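Local coordinates for trehalose synthase regulatory protein (Candida albicans, PDB 5HUS) that probably acts as a regulatory subunit of trehalose synthesis, through a C-terminal domain related to the trehalose-phosphatases of the HAD clan, at residues V246-G251 / E257-Y262; V4-N9 / N272-T277. All blocks are in the same frame, centred on the assembly; numbering follows the deposited sequence.

Contact 1 (V246-G251 / E257-Y262)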
# COMPACT_ATOMS: atom_id res chain seq x y z
N VAL A 246 -6.48 6.68 -13.30
CA VAL A 246 -5.91 6.14 -12.06
C VAL A 246 -4.53 5.53 -12.34
O VAL A 246 -4.34 4.83 -13.34
CB VAL A 246 -6.81 5.06 -11.42
CG1 VAL A 246 -6.21 4.57 -10.10
CG2 VAL A 246 -8.21 5.61 -11.19
N LEU A 247 -3.57 5.82 -11.47
CA LEU A 247 -2.23 5.28 -11.61
C LEU A 247 -1.78 4.68 -10.28
O LEU A 247 -2.01 5.25 -9.23
CB LEU A 247 -1.25 6.37 -12.07
CG LEU A 247 0.20 5.99 -12.38
CD1 LEU A 247 0.76 6.96 -13.42
CD2 LEU A 247 1.11 6.00 -11.15
N TYR A 248 -1.14 3.51 -10.35
CA TYR A 248 -0.54 2.91 -9.16
C TYR A 248 0.90 2.58 -9.44
O TYR A 248 1.20 2.00 -10.48
CB TYR A 248 -1.31 1.65 -8.73
CG TYR A 248 -0.67 0.92 -7.56
CD1 TYR A 248 0.31 -0.05 -7.77
CD2 TYR A 248 -1.04 1.20 -6.25
CE1 TYR A 248 0.90 -0.71 -6.71
CE2 TYR A 248 -0.45 0.55 -5.19
CZ TYR A 248 0.52 -0.41 -5.42
OH TYR A 248 1.10 -1.09 -4.38
N SER A 249 1.79 2.97 -8.53
CA SER A 249 3.20 2.61 -8.64
C SER A 249 3.63 1.86 -7.39
O SER A 249 3.24 2.22 -6.28
CB SER A 249 4.08 3.84 -8.84
OG SER A 249 5.44 3.46 -8.94
N GLY A 250 4.43 0.81 -7.57
CA GLY A 250 4.90 0.06 -6.43
C GLY A 250 6.20 -0.65 -6.70
O GLY A 250 7.02 -0.19 -7.51
N GLY A 251 6.40 -1.76 -6.01
CA GLY A 251 7.55 -2.60 -6.22
C GLY A 251 7.11 -3.98 -6.68
O GLY A 251 6.03 -4.14 -7.24
N GLU A 257 1.44 -6.84 -6.42
CA GLU A 257 0.87 -7.56 -7.54
C GLU A 257 -0.65 -7.54 -7.50
O GLU A 257 -1.29 -7.36 -8.53
CB GLU A 257 1.38 -9.00 -7.58
CG GLU A 257 2.82 -9.11 -8.06
CD GLU A 257 3.05 -8.39 -9.37
OE1 GLU A 257 2.20 -8.52 -10.28
OE2 GLU A 257 4.07 -7.68 -9.49
N ALA A 258 -1.21 -7.72 -6.30
CA ALA A 258 -2.66 -7.65 -6.14
C ALA A 258 -3.16 -6.26 -6.50
O ALA A 258 -4.21 -6.11 -7.13
CB ALA A 258 -3.07 -8.01 -4.73
N ASN A 259 -2.41 -5.24 -6.11
CA ASN A 259 -2.77 -3.87 -6.47
C ASN A 259 -2.66 -3.60 -7.97
O ASN A 259 -3.51 -2.92 -8.53
CB ASN A 259 -1.90 -2.87 -5.68
CG ASN A 259 -2.20 -2.89 -4.19
OD1 ASN A 259 -3.27 -3.31 -3.77
ND2 ASN A 259 -1.23 -2.45 -3.38
N TYR A 260 -1.61 -4.12 -8.62
CA TYR A 260 -1.47 -3.93 -10.07
C TYR A 260 -2.66 -4.55 -10.79
O TYR A 260 -3.27 -3.93 -11.66
CB TYR A 260 -0.18 -4.56 -10.61
CG TYR A 260 1.09 -3.93 -10.11
CD1 TYR A 260 1.23 -2.55 -10.03
CD2 TYR A 260 2.16 -4.72 -9.71
CE1 TYR A 260 2.42 -1.98 -9.57
CE2 TYR A 260 3.33 -4.17 -9.25
CZ TYR A 260 3.45 -2.81 -9.17
OH TYR A 260 4.63 -2.27 -8.70
N GLU A 261 -2.98 -5.78 -10.44
CA GLU A 261 -4.09 -6.48 -11.08
C GLU A 261 -5.41 -5.74 -10.87
O GLU A 261 -6.22 -5.64 -11.79
CB GLU A 261 -4.18 -7.91 -10.55
CG GLU A 261 -3.00 -8.78 -10.98
CD GLU A 261 -3.05 -10.16 -10.35
OE1 GLU A 261 -4.11 -10.55 -9.83
OE2 GLU A 261 -2.01 -10.87 -10.38
N TYR A 262 -5.61 -5.19 -9.67
CA TYR A 262 -6.83 -4.44 -9.39
C TYR A 262 -6.91 -3.15 -10.20
O TYR A 262 -7.94 -2.85 -10.81
CB TYR A 262 -6.94 -4.12 -7.89
CG TYR A 262 -8.13 -3.25 -7.55
CD1 TYR A 262 -9.41 -3.60 -7.96
CD2 TYR A 262 -7.98 -2.07 -6.82
CE1 TYR A 262 -10.51 -2.80 -7.66
CE2 TYR A 262 -9.07 -1.27 -6.51
CZ TYR A 262 -10.33 -1.64 -6.94
OH TYR A 262 -11.42 -0.85 -6.63
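Tyr-248 points from the strand 243-250 at the helix 254-265 and meets Asn-259 and Tyr-260 there. Its CB leads toward the helix, and CG, anti to the backbone N (chi1 175°), puts the ring beside these two residues. Beyond CB and CG, the first ring atom to touch is CD1, 3.4 Å from Tyr-260 CE1. This Tyr-260 atom sits at the edge of the Tyr-248 ring. The two ring planes are steeply turned against each other, at 77°. CE1 lies between both partners. CZ is 3.5 Å from Asn-259 CB, which lies over one face of the ring in a CH-pi contact. At the tip, Asn-259 ND2 donates to Tyr-248 OH over 2.9 Å. This bond is nearly straight, at 166°, and the hydroxyl lies close to the amide plane. The same OH is hydrogen-bonded to Asp-256, while Asn-259 OD1 is held by Ser-201. The amide is therefore gripped at both ends, which fixes its rotation.

Tyr-260 reaches back past this ring to the end of the strand. Its OH donates to Gly-251 O at 2.8 Å, tilted somewhat from the carbonyl plane, and is weakly bonded to Thr-277 of the next strand. It also lies 3.0 Å from Gly-250 C, where the glycine has no side chain to hold it off.

In HAD phosphatases the carboxy end of the corresponding strand carries motif IV acids that bind the metal. Here the strand end and following turn read Ser-249, Gly-250, Gly-251. The acids thus seem to be missing, consistent with a regulatory role.

The contact joins the first two elements of a beta-alpha-beta unit that goes on to strand 272-278. Strand 20-26 packs against Tyr-248 through Ile-24 and Ala-26. Helix 200-213 meets Asn-259 through Leu-202 and Ile-205.

Contact 2 (V4-N9 / N272-T277); sequences VPFTKN and NTLTVT
Phe-6 lays its ring against Leu-274 and Val-276, two residues on one side of the strand 272-278. Ring atom CE2 meets the forked end of Leu-274, 3.7 Å from CD1 and equally close to CD2. The CD1 methyl lies at the ring edge, near its plane. Val-276 comes at the ring from another direction. Its CB sits over one face, and its CG2 is 3.9 Å from Phe-6 CB and about as far from CG. The ring thus spans both residues, with its base on the valine and its far side on the leucine. Both strand side chains send their touching branch out in the same way: CG of Leu-274 (chi1 -173°) and CG2 of Val-276 are each anti to the backbone N.

The next shell fixes the ring. Strand 292-294 runs between strands 4-5 and 272-278. The backbone of Phe-6 bonds to Gly-293, and Val-294 touches both Phe-6 and Val-276. Helix 297-304 packs on the ring with Leu-300, Ile-303 and Leu-304. Helix 8-15 adds Phe-11 against Phe-6 and Trp-14 against Leu-274. The start of that helix is set by Thr-7, the N-cap, whose OG1 bonds to Ala-10 N. The short, weakly bonded strand 4-5 forms the edge of the central, mainly parallel sheet of the Rossmann-like HAD core. Phe-6 belongs to the hydrophobic layer between this sheet and helices 8-15 and 297-304.

The two segments bury 139 Å² against each other, and the touching residues are all apolar and buried. Their side chains meet at van der Waals distance. The direct contact therefore rests on shape and on the exclusion of water, while direction comes from the backbone bonds of the strand in between.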
# COMPACT_ATOMS: atom_id res chain seq x y z
N VAL A 4 7.79 -2.53 -20.84
CA VAL A 4 8.02 -1.27 -21.53
C VAL A 4 8.42 -0.22 -20.49
O VAL A 4 7.79 -0.11 -19.43
CB VAL A 4 6.77 -0.81 -22.32
CG1 VAL A 4 5.52 -0.94 -21.47
CG2 VAL A 4 6.95 0.61 -22.84
N PRO A 5 9.49 0.53 -20.77
CA PRO A 5 9.95 1.59 -19.87
C PRO A 5 8.92 2.69 -19.68
O PRO A 5 8.33 3.18 -20.64
CB PRO A 5 11.20 2.13 -20.57
CG PRO A 5 11.69 0.98 -21.38
CD PRO A 5 10.45 0.30 -21.87
N PHE A 6 8.70 3.07 -18.42
CA PHE A 6 7.87 4.22 -18.09
C PHE A 6 8.54 5.49 -18.64
O PHE A 6 9.73 5.72 -18.41
CB PHE A 6 7.68 4.29 -16.56
CG PHE A 6 6.63 5.26 -16.10
CD1 PHE A 6 6.88 6.10 -15.03
CD2 PHE A 6 5.39 5.30 -16.70
CE1 PHE A 6 5.91 6.99 -14.58
CE2 PHE A 6 4.41 6.19 -16.27
CZ PHE A 6 4.68 7.03 -15.20
N THR A 7 7.78 6.28 -19.38
CA THR A 7 8.31 7.50 -19.99
C THR A 7 7.38 8.69 -19.74
O THR A 7 6.23 8.52 -19.34
CB THR A 7 8.50 7.34 -21.51
OG1 THR A 7 7.22 7.11 -22.13
CG2 THR A 7 9.41 6.16 -21.82
N LYS A 8 7.89 9.89 -19.98
CA LYS A 8 7.06 11.10 -19.87
C LYS A 8 5.90 11.06 -20.85
O LYS A 8 4.80 11.51 -20.53
CB LYS A 8 7.90 12.35 -20.11
CG LYS A 8 8.96 12.61 -19.05
CD LYS A 8 9.60 13.98 -19.21
CE LYS A 8 10.65 14.22 -18.14
NZ LYS A 8 11.13 15.63 -18.12
N ASN A 9 6.14 10.52 -22.04
CA ASN A 9 5.10 10.43 -23.06
C ASN A 9 3.97 9.51 -22.63
O ASN A 9 2.79 9.85 -22.80
CB ASN A 9 5.68 9.97 -24.39
CG ASN A 9 6.46 11.05 -25.10
OD1 ASN A 9 6.25 12.24 -24.85
ND2 ASN A 9 7.37 10.66 -25.98
N ASN A 272 -8.67 5.71 -18.22
CA ASN A 272 -7.23 5.54 -18.28
C ASN A 272 -6.71 4.93 -16.99
O ASN A 272 -7.06 5.40 -15.90
CB ASN A 272 -6.53 6.87 -18.55
CG ASN A 272 -6.53 7.23 -20.02
OD1 ASN A 272 -7.23 6.61 -20.82
ND2 ASN A 272 -5.73 8.23 -20.38
N THR A 273 -5.93 3.86 -17.11
CA THR A 273 -5.28 3.25 -15.96
C THR A 273 -3.83 2.99 -16.33
O THR A 273 -3.51 2.78 -17.50
CB THR A 273 -5.95 1.92 -15.51
OG1 THR A 273 -5.78 0.92 -16.52
CG2 THR A 273 -7.44 2.13 -15.24
N LEU A 274 -2.94 3.03 -15.35
CA LEU A 274 -1.54 2.77 -15.59
C LEU A 274 -0.94 2.15 -14.34
O LEU A 274 -1.14 2.64 -13.24
CB LEU A 274 -0.80 4.05 -15.99
CG LEU A 274 0.67 3.99 -16.45
CD1 LEU A 274 1.00 5.22 -17.29
CD2 LEU A 274 1.65 3.89 -15.28
N THR A 275 -0.20 1.07 -14.53
CA THR A 275 0.54 0.46 -13.44
C THR A 275 2.02 0.46 -13.79
O THR A 275 2.39 0.15 -14.93
CB THR A 275 0.06 -0.97 -13.16
OG1 THR A 275 0.03 -1.71 -14.38
CG2 THR A 275 -1.34 -0.96 -12.55
N VAL A 276 2.86 0.82 -12.83
CA VAL A 276 4.29 0.86 -13.06
C VAL A 276 5.03 0.35 -11.83
O VAL A 276 4.67 0.67 -10.69
CB VAL A 276 4.77 2.30 -13.42
CG1 VAL A 276 4.27 3.31 -12.39
CG2 VAL A 276 6.28 2.35 -13.53
N THR A 277 6.04 -0.48 -12.05
CA THR A 277 6.81 -1.02 -10.94
C THR A 277 8.25 -0.54 -10.98
O THR A 277 8.82 -0.32 -12.05
CB THR A 277 6.81 -2.56 -10.93
OG1 THR A 277 7.51 -3.02 -9.78
CG2 THR A 277 7.47 -3.13 -12.18

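How the contacts relate
The centres of contacts 1 and 2 lie about 11 Å apart, on opposite faces of the central sheet. Strands 243-250 and 272-278 are parallel neighbours, and their backbones join the two directly: Val-246 N is 3.0 Å from Asn-272 O, and Tyr-248 N is 3.0 Å from Leu-274 O. Helix 254-265, used in contact 1, connects these strands. Helix 297-304 touches Phe-6 of contact 2 and also the back of strand 243-250, at Leu-247 and Ser-249. Contact 1 lies toward the strand end that probably corresponds to the active-site edge of related HAD enzymes. Contact 2 instead brings the N-terminal segment to the sheet edge.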